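Local atomic coordinates of EF0056 (Enterococcus faecalis, PDB entry 6ORI), a protein that is an enterococcal surface protein of unknown function, built of immunoglobulin-like beta domains in its N-terminal region and probably linked to biofilm formation. Residues Y189-Q194 with Y393-Y398; I240-K245 with F375-W380; N266-E271 with Y316-I321; I280-V285 with V342-Q347. All coordinates share one frame; numbering follows the deposited sequence.

Contact 1 of 4, residues Y189-Q194 with Y393-Y398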
# COMPACT_ATOMS: atom_id res chain seq x y z
N TYR A 189 -6.34 4.08 0.57
CA TYR A 189 -7.63 4.74 0.60
C TYR A 189 -8.63 4.09 -0.31
O TYR A 189 -8.28 3.47 -1.30
CB TYR A 189 -7.52 6.25 0.32
CG TYR A 189 -7.10 6.60 -1.09
CD1 TYR A 189 -5.76 6.60 -1.48
CD2 TYR A 189 -8.04 6.93 -2.05
CE1 TYR A 189 -5.39 6.91 -2.77
CE2 TYR A 189 -7.68 7.24 -3.34
CZ TYR A 189 -6.36 7.23 -3.69
OH TYR A 189 -6.01 7.55 -5.00
N PHE A 190 -9.90 4.17 0.07
CA PHE A 190 -10.97 3.65 -0.76
C PHE A 190 -11.20 4.52 -1.98
O PHE A 190 -11.31 5.73 -1.87
CB PHE A 190 -12.27 3.55 0.06
CG PHE A 190 -12.25 2.52 1.16
CD1 PHE A 190 -12.61 1.21 0.91
CD2 PHE A 190 -11.92 2.88 2.46
CE1 PHE A 190 -12.59 0.27 1.93
CE2 PHE A 190 -11.93 1.94 3.48
CZ PHE A 190 -12.28 0.64 3.21
N LEU A 191 -11.27 3.88 -3.13
CA LEU A 191 -11.57 4.58 -4.38
C LEU A 191 -13.04 4.84 -4.52
O LEU A 191 -13.89 4.06 -4.07
CB LEU A 191 -11.11 3.77 -5.58
CG LEU A 191 -9.63 3.40 -5.62
CD1 LEU A 191 -9.35 2.67 -6.91
CD2 LEU A 191 -8.77 4.63 -5.51
N THR A 192 -13.36 5.96 -5.15
CA THR A 192 -14.73 6.36 -5.36
C THR A 192 -14.83 6.89 -6.78
O THR A 192 -13.87 6.79 -7.54
CB THR A 192 -15.13 7.44 -4.37
OG1 THR A 192 -14.32 8.61 -4.59
CG2 THR A 192 -14.94 6.97 -2.94
N ASP A 193 -15.98 7.44 -7.14
CA ASP A 193 -16.22 7.85 -8.52
C ASP A 193 -15.46 9.12 -8.91
O ASP A 193 -15.48 9.52 -10.07
CB ASP A 193 -17.72 8.04 -8.77
CG ASP A 193 -18.41 6.76 -9.21
OD1 ASP A 193 -17.90 6.10 -10.14
OD2 ASP A 193 -19.47 6.42 -8.63
N GLN A 194 -14.80 9.74 -7.94
CA GLN A 194 -13.97 10.90 -8.22
C GLN A 194 -12.59 10.47 -8.69
O GLN A 194 -11.76 11.31 -9.06
CB GLN A 194 -13.85 11.81 -6.99
CG GLN A 194 -12.93 11.28 -5.89
CD GLN A 194 -12.86 12.22 -4.69
OE1 GLN A 194 -12.90 13.44 -4.85
NE2 GLN A 194 -12.77 11.65 -3.50
N TYR A 393 -0.86 -1.52 -10.71
CA TYR A 393 -1.16 -0.14 -10.37
C TYR A 393 -1.48 -0.03 -8.89
O TYR A 393 -2.33 -0.78 -8.36
CB TYR A 393 -2.33 0.40 -11.22
CG TYR A 393 -2.82 1.76 -10.81
CD1 TYR A 393 -2.28 2.90 -11.36
CD2 TYR A 393 -3.81 1.89 -9.84
CE1 TYR A 393 -2.76 4.18 -10.97
CE2 TYR A 393 -4.27 3.12 -9.45
CZ TYR A 393 -3.74 4.25 -10.01
OH TYR A 393 -4.22 5.49 -9.59
N GLY A 394 -0.83 0.90 -8.22
CA GLY A 394 -1.17 1.25 -6.86
C GLY A 394 -1.35 2.75 -6.74
O GLY A 394 -0.76 3.53 -7.48
N THR A 395 -2.19 3.14 -5.79
CA THR A 395 -2.35 4.55 -5.49
C THR A 395 -2.34 4.71 -4.00
O THR A 395 -2.81 3.85 -3.26
CB THR A 395 -3.63 5.14 -6.11
OG1 THR A 395 -3.70 6.54 -5.84
CG2 THR A 395 -4.89 4.47 -5.57
N GLY A 396 -1.77 5.82 -3.55
CA GLY A 396 -1.64 6.07 -2.14
C GLY A 396 -1.80 7.54 -1.88
O GLY A 396 -1.95 8.33 -2.80
N TYR A 397 -1.81 7.89 -0.61
CA TYR A 397 -2.08 9.26 -0.23
C TYR A 397 -1.14 9.68 0.89
O TYR A 397 -0.53 8.85 1.59
CB TYR A 397 -3.56 9.46 0.16
CG TYR A 397 -3.90 9.04 1.55
CD1 TYR A 397 -3.97 7.68 1.90
CD2 TYR A 397 -4.10 9.98 2.53
CE1 TYR A 397 -4.26 7.30 3.18
CE2 TYR A 397 -4.40 9.59 3.82
CZ TYR A 397 -4.46 8.25 4.13
OH TYR A 397 -4.73 7.88 5.42
N TYR A 398 -1.02 11.00 1.04
CA TYR A 398 -0.38 11.59 2.20
C TYR A 398 -1.35 12.61 2.77
O TYR A 398 -1.81 13.51 2.07
CB TYR A 398 0.97 12.24 1.87
CG TYR A 398 1.76 12.51 3.11
CD1 TYR A 398 1.61 13.70 3.80
CD2 TYR A 398 2.60 11.56 3.61
CE1 TYR A 398 2.32 13.92 4.97
CE2 TYR A 398 3.31 11.77 4.75
CZ TYR A 398 3.16 12.94 5.43
OH TYR A 398 3.87 13.13 6.59
O HOH W 1 -5.21 2.96 -1.92
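The ring of Tyr189 presents an edge to Thr395, with OG1 of the threonine lying near the ring plane, and Gly396 CA also sits at the rim in plane. Tyr397 comes up obliquely: its CB stands 4.0 Å from Tyr189 CD1, and the two tyrosine side chains slide past each other in opposite directions. At the phenol end, Tyr189 OH and Thr395 OG1 are 2.7 Å apart, a bond that is not settled, since another acceptor is within reach of the same proton. With OG1 anti to its backbone N (chi1 -177°), Thr395 offers that oxygen both to Tyr189 and to Asp378 OD1 and Phe377 O on the neighbouring strand. Thr395 CG2 touches Leu191 CD2 at 3.9 Å and lies beside the tyrosine OH. The contact joins two domains: Tyr189 ends strand 184-189 in the antiparallel sheet of the preceding domain, while 394-398 is an outermost strand of the four-stranded sheet of the second, immunoglobulin-like part. The backbones stay apart, and one water bridges them, accepting from Tyr189 N at 3.0 Å and donating to Thr395 O at 2.9 Å. Ile376 packs against Tyr189, Thr395 and Tyr397 alike.

Contact 2 of 4, residues I240-K245 with F375-W380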
# COMPACT_ATOMS: atom_id res chain seq x y z
N ILE A 240 9.43 12.86 0.69
CA ILE A 240 8.32 11.93 0.71
C ILE A 240 8.76 10.69 -0.04
O ILE A 240 9.21 10.77 -1.19
CB ILE A 240 7.05 12.52 0.10
CG1 ILE A 240 6.59 13.72 0.92
CG2 ILE A 240 5.96 11.44 0.03
CD1 ILE A 240 5.53 14.56 0.23
N ILE A 241 8.66 9.55 0.63
CA ILE A 241 9.04 8.26 0.09
C ILE A 241 7.82 7.53 -0.38
O ILE A 241 6.84 7.41 0.35
CB ILE A 241 9.72 7.36 1.15
CG1 ILE A 241 10.75 8.12 1.98
CG2 ILE A 241 10.35 6.13 0.51
CD1 ILE A 241 11.83 8.77 1.18
N LEU A 242 7.85 7.05 -1.62
CA LEU A 242 6.80 6.21 -2.19
C LEU A 242 7.35 4.81 -2.29
O LEU A 242 8.36 4.58 -2.97
CB LEU A 242 6.40 6.65 -3.59
CG LEU A 242 6.08 8.11 -3.82
CD1 LEU A 242 5.66 8.35 -5.28
CD2 LEU A 242 5.00 8.52 -2.86
N ASP A 243 6.71 3.88 -1.61
CA ASP A 243 7.04 2.48 -1.73
C ASP A 243 5.96 1.80 -2.56
O ASP A 243 4.82 1.64 -2.09
CB ASP A 243 7.20 1.83 -0.36
CG ASP A 243 8.55 2.17 0.29
OD1 ASP A 243 9.41 2.75 -0.39
OD2 ASP A 243 8.75 1.83 1.47
N HIS A 244 6.30 1.50 -3.80
CA HIS A 244 5.41 0.81 -4.71
C HIS A 244 5.65 -0.67 -4.54
O HIS A 244 6.71 -1.19 -4.89
CB HIS A 244 5.71 1.27 -6.14
CG HIS A 244 4.86 0.60 -7.19
ND1 HIS A 244 5.28 0.46 -8.50
CD2 HIS A 244 3.61 0.09 -7.14
CE1 HIS A 244 4.33 -0.14 -9.19
NE2 HIS A 244 3.31 -0.38 -8.38
N LYS A 245 4.68 -1.36 -3.96
CA LYS A 245 4.84 -2.77 -3.65
C LYS A 245 3.95 -3.64 -4.54
O LYS A 245 2.76 -3.36 -4.71
CB LYS A 245 4.54 -3.03 -2.17
CG LYS A 245 4.87 -4.45 -1.72
CD LYS A 245 4.73 -4.64 -0.21
CE LYS A 245 5.22 -6.02 0.22
NZ LYS A 245 5.11 -6.17 1.69
N PHE A 375 -2.69 14.67 -0.45
CA PHE A 375 -1.86 14.48 -1.64
C PHE A 375 -1.98 13.06 -2.15
O PHE A 375 -1.96 12.12 -1.37
CB PHE A 375 -0.40 14.74 -1.32
CG PHE A 375 -0.10 16.14 -0.90
CD1 PHE A 375 -0.35 17.22 -1.73
CD2 PHE A 375 0.47 16.37 0.34
CE1 PHE A 375 -0.03 18.51 -1.33
CE2 PHE A 375 0.78 17.66 0.75
CZ PHE A 375 0.52 18.73 -0.09
N ILE A 376 -2.09 12.92 -3.46
CA ILE A 376 -2.27 11.61 -4.11
C ILE A 376 -1.03 11.26 -4.93
O ILE A 376 -0.47 12.10 -5.62
CB ILE A 376 -3.50 11.63 -5.04
CG1 ILE A 376 -4.76 11.97 -4.24
CG2 ILE A 376 -3.66 10.29 -5.74
CD1 ILE A 376 -5.09 11.02 -3.11
N PHE A 377 -0.63 9.99 -4.84
CA PHE A 377 0.51 9.44 -5.56
C PHE A 377 0.13 8.12 -6.23
O PHE A 377 -0.58 7.31 -5.66
CB PHE A 377 1.68 9.19 -4.61
CG PHE A 377 2.06 10.39 -3.80
CD1 PHE A 377 1.45 10.66 -2.60
CD2 PHE A 377 3.00 11.28 -4.27
CE1 PHE A 377 1.79 11.76 -1.88
CE2 PHE A 377 3.32 12.39 -3.53
CZ PHE A 377 2.72 12.63 -2.34
N ASP A 378 0.65 7.87 -7.42
CA ASP A 378 0.35 6.62 -8.13
C ASP A 378 1.64 6.00 -8.63
O ASP A 378 2.62 6.71 -8.86
CB ASP A 378 -0.57 6.89 -9.32
CG ASP A 378 -1.76 7.76 -8.96
OD1 ASP A 378 -2.79 7.20 -8.55
OD2 ASP A 378 -1.65 9.01 -9.04
N SER A 379 1.63 4.70 -8.82
CA SER A 379 2.77 4.00 -9.40
C SER A 379 2.27 2.77 -10.12
O SER A 379 1.29 2.15 -9.70
CB SER A 379 3.78 3.61 -8.34
OG SER A 379 4.23 4.74 -7.64
N TRP A 380 2.94 2.38 -11.20
CA TRP A 380 2.54 1.19 -11.94
C TRP A 380 3.67 0.75 -12.83
O TRP A 380 4.58 1.55 -13.12
CB TRP A 380 1.25 1.42 -12.76
CG TRP A 380 1.36 2.44 -13.89
CD1 TRP A 380 1.52 2.18 -15.23
CD2 TRP A 380 1.30 3.87 -13.77
NE1 TRP A 380 1.57 3.36 -15.94
CE2 TRP A 380 1.45 4.41 -15.07
CE3 TRP A 380 1.17 4.74 -12.69
CZ2 TRP A 380 1.44 5.78 -15.31
CZ3 TRP A 380 1.18 6.10 -12.93
CH2 TRP A 380 1.32 6.60 -14.22
O HOH W 2 6.71 2.00 -10.45
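His244 CG is anti to the backbone N (chi1 179°), on the side of Ser379, and the ring lies against Ser379 CB. Phe377 has CG beside its backbone N (chi1 -53°), and the Phe377 and Leu242 side chains cross at about a right angle. Leu242 CD2 rests over one face of the phenyl ring, 4.0 Å from the centroid and closest to Phe377 CG at 3.6 Å, a CH-pi contact. Ile240 adds CG2 near Phe377 CZ at 4.2 Å, from an oblique direction. Further along, Ser379 CB sits over one face of the His244 ring, 3.5 Å from its centroid and offset toward the rim, so a methylene rather than the hydroxyl meets the imidazole. The serine OG turns back to its own strand in a weak bond to Asp378 O. The two strands belong to different sheets, their short axes 7.8 Å apart at 38°, an arrangement of face-to-face packing as in an immunoglobulin-like beta sandwich. The buried imidazole nitrogens are both met: NE2 bonds Thr392 O, while ND1 lies 2.9 Å from a water that also gives a weak bond to Trp380 O. A carbonyl partner is consistent with a proton on NE2; the direct side-chain contact is mainly apolar, with Leu242 CD2 and Ser379 CB over two ring faces and Ile240 CG2 oblique to one.

Contact 3 of 4, residues N266-E271 with Y316-I321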
# COMPACT_ATOMS: atom_id res chain seq x y z
N ASN A 266 6.71 3.46 -13.58
CA ASN A 266 5.96 4.71 -13.69
C ASN A 266 5.56 5.23 -12.34
O ASN A 266 5.25 4.46 -11.43
CB ASN A 266 4.64 4.54 -14.49
CG ASN A 266 4.86 4.12 -15.90
OD1 ASN A 266 4.87 4.97 -16.79
ND2 ASN A 266 5.05 2.84 -16.12
N TYR A 267 5.53 6.56 -12.22
CA TYR A 267 5.20 7.21 -10.96
C TYR A 267 4.52 8.52 -11.30
O TYR A 267 4.80 9.15 -12.32
CB TYR A 267 6.47 7.41 -10.10
CG TYR A 267 7.65 7.88 -10.92
CD1 TYR A 267 8.46 6.99 -11.59
CD2 TYR A 267 7.92 9.23 -11.07
CE1 TYR A 267 9.52 7.43 -12.40
CE2 TYR A 267 8.96 9.67 -11.86
CZ TYR A 267 9.75 8.77 -12.53
OH TYR A 267 10.77 9.22 -13.35
N LYS A 268 3.60 8.90 -10.44
CA LYS A 268 2.84 10.13 -10.59
C LYS A 268 2.70 10.78 -9.24
O LYS A 268 2.33 10.13 -8.26
CB LYS A 268 1.45 9.86 -11.17
CG LYS A 268 0.66 11.14 -11.48
CD LYS A 268 -0.72 10.80 -12.06
CE LYS A 268 -1.42 12.04 -12.60
NZ LYS A 268 -1.62 13.07 -11.54
N ILE A 269 3.04 12.06 -9.15
CA ILE A 269 2.89 12.77 -7.89
C ILE A 269 1.92 13.92 -8.05
O ILE A 269 1.82 14.54 -9.11
CB ILE A 269 4.23 13.26 -7.31
CG1 ILE A 269 4.76 14.49 -8.06
CG2 ILE A 269 5.26 12.11 -7.32
CD1 ILE A 269 5.87 15.21 -7.32
N ASP A 270 1.23 14.19 -6.95
CA ASP A 270 0.20 15.20 -6.90
C ASP A 270 0.70 16.50 -7.53
O ASP A 270 1.78 16.96 -7.22
CB ASP A 270 -0.16 15.44 -5.42
CG ASP A 270 -1.43 16.23 -5.24
OD1 ASP A 270 -1.46 17.42 -5.59
OD2 ASP A 270 -2.39 15.63 -4.72
N GLU A 271 -0.11 17.07 -8.42
CA GLU A 271 0.31 18.25 -9.16
C GLU A 271 0.74 19.40 -8.24
O GLU A 271 1.64 20.15 -8.58
CB GLU A 271 -0.81 18.71 -10.12
CG GLU A 271 -2.13 19.04 -9.45
CD GLU A 271 -3.17 19.57 -10.43
OE1 GLU A 271 -2.77 20.14 -11.46
OE2 GLU A 271 -4.37 19.40 -10.16
N TYR A 316 1.69 16.15 -16.64
CA TYR A 316 2.23 16.91 -15.52
C TYR A 316 2.31 16.05 -14.25
O TYR A 316 1.35 15.40 -13.87
CB TYR A 316 1.38 18.14 -15.26
CG TYR A 316 2.01 19.10 -14.30
CD1 TYR A 316 2.95 20.00 -14.72
CD2 TYR A 316 1.66 19.09 -12.96
CE1 TYR A 316 3.56 20.89 -13.84
CE2 TYR A 316 2.26 19.97 -12.07
CZ TYR A 316 3.19 20.88 -12.52
OH TYR A 316 3.79 21.76 -11.65
N GLY A 317 3.49 16.04 -13.63
CA GLY A 317 3.72 15.28 -12.41
C GLY A 317 3.99 13.80 -12.59
O GLY A 317 4.17 13.10 -11.62
N MET A 318 4.06 13.33 -13.83
CA MET A 318 4.34 11.91 -14.12
C MET A 318 5.75 11.74 -14.64
O MET A 318 6.29 12.62 -15.30
CB MET A 318 3.39 11.37 -15.19
CG MET A 318 1.92 11.39 -14.80
SD MET A 318 0.77 11.08 -16.20
CE MET A 318 1.36 9.49 -16.76
N GLY A 319 6.31 10.58 -14.38
CA GLY A 319 7.56 10.21 -15.00
C GLY A 319 7.63 8.70 -15.15
O GLY A 319 6.78 7.96 -14.64
N SER A 320 8.63 8.26 -15.89
CA SER A 320 8.89 6.86 -16.07
C SER A 320 10.34 6.64 -16.40
O SER A 320 11.04 7.57 -16.80
CB SER A 320 8.01 6.28 -17.17
OG SER A 320 8.36 6.79 -18.44
N ILE A 321 10.79 5.41 -16.22
CA ILE A 321 12.15 5.02 -16.53
C ILE A 321 12.14 3.58 -16.99
O ILE A 321 11.33 2.79 -16.56
CB ILE A 321 13.11 5.23 -15.35
CG1 ILE A 321 14.56 4.97 -15.81
CG2 ILE A 321 12.66 4.38 -14.14
CD1 ILE A 321 15.59 5.58 -14.91
O HOH W 3 4.39 7.80 -16.21
O HOH W 4 12.64 9.65 -15.29
O HOH W 5 0.19 15.06 -11.33
O HOH W 6 1.59 22.56 -9.79
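Tyr267 and Gly319 meet first through their backbones, as an antiparallel hydrogen-bonded pair: Gly319 N gives to Tyr267 O at 2.9 Å, and Tyr267 N gives back to Gly319 O. The tyrosine ring then folds over the same glycine, CG between the backbone N and carbonyl carbon (chi1 43°), until Gly319 O stands 3.5 Å above the ring plane, over its centre. The ring packs directly on the glycine backbone, Tyr267 CZ to Gly319 C being 3.4 Å. On the other sheet face, Lys268 and Met318 cross obliquely, with CG to CG at 3.6 Å. Ile269 N continues the ladder to Gly317 O at 2.9 Å. Beyond it, Glu271 O lies at the edge of the Tyr316 ring, 3.5 Å from CE2.

Waters form the next shell. One accepts a hydrogen bond from Lys268 NZ and donates to Ile269 O and Tyr316 O; another donates to Asn266 OD1 and Gly319 O. Outside the pair, Tyr267 OH bonds Ala306 O, Asn266 ND2 reaches Ser382 OG and Trp380 O, and Lys268 makes a cation-pi contact with Phe197. The pairing is that of an edge strand, 318-322, beside strand 264-269 in the four-stranded antiparallel sheet of an immunoglobulin-like sandwich.

Contact 4 of 4, residues I280-V285 with V342-Q347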
# COMPACT_ATOMS: atom_id res chain seq x y z
N ILE A 280 14.67 13.42 -7.50
CA ILE A 280 13.85 12.23 -7.37
C ILE A 280 14.77 11.05 -7.58
O ILE A 280 15.34 10.90 -8.67
CB ILE A 280 12.70 12.19 -8.39
CG1 ILE A 280 11.87 13.46 -8.26
CG2 ILE A 280 11.84 10.95 -8.17
CD1 ILE A 280 10.91 13.69 -9.39
N GLN A 281 14.96 10.24 -6.55
CA GLN A 281 15.83 9.07 -6.62
C GLN A 281 15.02 7.80 -6.71
O GLN A 281 14.00 7.67 -6.04
CB GLN A 281 16.74 8.95 -5.39
CG GLN A 281 17.48 10.23 -5.03
CD GLN A 281 18.52 10.04 -3.95
OE1 GLN A 281 18.56 9.05 -3.22
NE2 GLN A 281 19.41 11.02 -3.85
N MET A 282 15.50 6.85 -7.49
CA MET A 282 14.95 5.50 -7.52
C MET A 282 15.87 4.62 -6.71
O MET A 282 17.11 4.64 -6.92
CB MET A 282 14.89 4.98 -8.95
CG MET A 282 14.06 3.74 -9.10
SD MET A 282 14.04 3.27 -10.83
CE MET A 282 12.87 1.93 -10.77
N HIS A 283 15.30 3.88 -5.76
CA HIS A 283 16.08 2.92 -4.99
C HIS A 283 15.62 1.51 -5.26
O HIS A 283 14.41 1.27 -5.40
CB HIS A 283 15.94 3.18 -3.48
CG HIS A 283 16.56 4.46 -3.01
ND1 HIS A 283 16.75 4.75 -1.67
CD2 HIS A 283 17.03 5.53 -3.69
CE1 HIS A 283 17.31 5.94 -1.55
NE2 HIS A 283 17.50 6.43 -2.77
N MET A 284 16.57 0.60 -5.26
CA MET A 284 16.30 -0.82 -5.29
C MET A 284 16.20 -1.31 -3.86
O MET A 284 17.04 -0.98 -3.03
CB MET A 284 17.44 -1.53 -6.01
CG MET A 284 17.24 -3.03 -6.08
SD MET A 284 18.57 -3.93 -6.89
CE MET A 284 18.21 -3.57 -8.60
N VAL A 285 15.15 -2.10 -3.60
CA VAL A 285 14.85 -2.64 -2.28
C VAL A 285 14.63 -4.15 -2.42
O VAL A 285 14.19 -4.62 -3.45
CB VAL A 285 13.57 -1.96 -1.73
CG1 VAL A 285 13.22 -2.49 -0.35
CG2 VAL A 285 13.74 -0.44 -1.67
N VAL A 342 9.55 -1.16 -5.16
CA VAL A 342 10.23 -0.12 -5.93
C VAL A 342 10.07 1.14 -5.11
O VAL A 342 8.95 1.50 -4.77
CB VAL A 342 9.57 0.05 -7.32
CG1 VAL A 342 10.25 1.14 -8.13
CG2 VAL A 342 9.60 -1.29 -8.08
N ARG A 343 11.17 1.80 -4.80
CA ARG A 343 11.13 2.96 -3.92
C ARG A 343 11.48 4.23 -4.67
O ARG A 343 12.51 4.29 -5.38
CB ARG A 343 12.07 2.73 -2.73
CG ARG A 343 12.25 3.98 -1.87
CD ARG A 343 12.91 3.62 -0.57
NE ARG A 343 12.05 2.75 0.22
CZ ARG A 343 12.45 1.87 1.13
NH1 ARG A 343 13.73 1.71 1.40
NH2 ARG A 343 11.55 1.11 1.75
N TYR A 344 10.67 5.27 -4.50
CA TYR A 344 10.93 6.59 -5.04
C TYR A 344 11.11 7.58 -3.90
O TYR A 344 10.30 7.62 -2.94
CB TYR A 344 9.78 7.02 -5.95
CG TYR A 344 9.52 6.06 -7.07
CD1 TYR A 344 10.43 5.94 -8.12
CD2 TYR A 344 8.37 5.29 -7.11
CE1 TYR A 344 10.23 5.08 -9.13
CE2 TYR A 344 8.16 4.40 -8.15
CZ TYR A 344 9.08 4.32 -9.17
OH TYR A 344 8.94 3.48 -10.23
N VAL A 345 12.17 8.36 -3.97
CA VAL A 345 12.50 9.35 -2.96
C VAL A 345 12.29 10.75 -3.55
O VAL A 345 13.05 11.15 -4.44
CB VAL A 345 13.94 9.17 -2.49
CG1 VAL A 345 14.27 10.19 -1.43
CG2 VAL A 345 14.20 7.76 -1.98
N LEU A 346 11.29 11.46 -3.06
CA LEU A 346 10.93 12.79 -3.57
C LEU A 346 11.51 13.80 -2.62
O LEU A 346 10.94 14.06 -1.57
CB LEU A 346 9.40 12.95 -3.62
CG LEU A 346 8.58 11.83 -4.28
CD1 LEU A 346 7.11 12.13 -4.24
CD2 LEU A 346 9.01 11.64 -5.71
N GLN A 347 12.65 14.37 -2.98
CA GLN A 347 13.30 15.35 -2.13
C GLN A 347 12.53 16.65 -2.15
O GLN A 347 12.18 17.15 -3.20
CB GLN A 347 14.73 15.57 -2.60
CG GLN A 347 15.55 14.28 -2.66
CD GLN A 347 17.04 14.53 -2.70
OE1 GLN A 347 17.49 15.55 -3.22
NE2 GLN A 347 17.81 13.59 -2.16
O HOH W 7 16.07 2.99 0.45
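Val345 and His283 cross obliquely, and Val345 CG2 lies over one face of the imidazole, 3.7 Å from the ring centroid and offset toward the rim. The ring is held from its edge: His283 NE2 gives a nearly straight bond (173°) to Gln281 OE1, 2.9 Å away, using an oxygen lone pair in the amide plane. At the other ring nitrogen a water lies in plane 2.8 Å from ND1; the same water accepts a bond from Arg343 NH1. The Arg343 guanidinium, its plane 67° from the imidazole, has Val285 CG2 over one face at 3.7 Å from NH1. On the other face of the sheet, Ile280 and Leu346 run side by side, as do Met282 and Tyr344, while the Met282 and Val342 side chains cross obliquely, CE to CG1 3.8 Å. Backbone bonds at Gln281–Val345 and His283–Arg343 fix the antiparallel register, although Arg343 N to His283 O is weak. Arg343 NE forms a salt bridge with Asp243 on the next strand, and Gln347 NE2 bonds Ser233 O. Strands 277-284 and 340-348 lie inside the five-stranded sheet, flanked by 300-304 and 239-248, with Met282, Tyr344 and Leu346 turned toward strand 264-269 of the other sheet.

Contacts 2, 3 and 4 belong to one two-sheet sandwich, and contact 1 ties it to the preceding domain. Contact 4 lies in the five-stranded sheet, contact 3 in the four-stranded one, and contact 2 bridges the two; the centres of 3 and 4 are about 13 Å apart, and that of 2 lies about 10 Å from each. Tyr267 CD1 and Tyr344 CE1, 3.6 Å apart, pack contact 3 against contact 4. Along the chain, contacts 3 and 4 interleave inside the loop closed by contact 2, which sits inside that of contact 1. The neighbouring strands 375-382 and 394-398 link contact 2 to contact 1, near the calcium site.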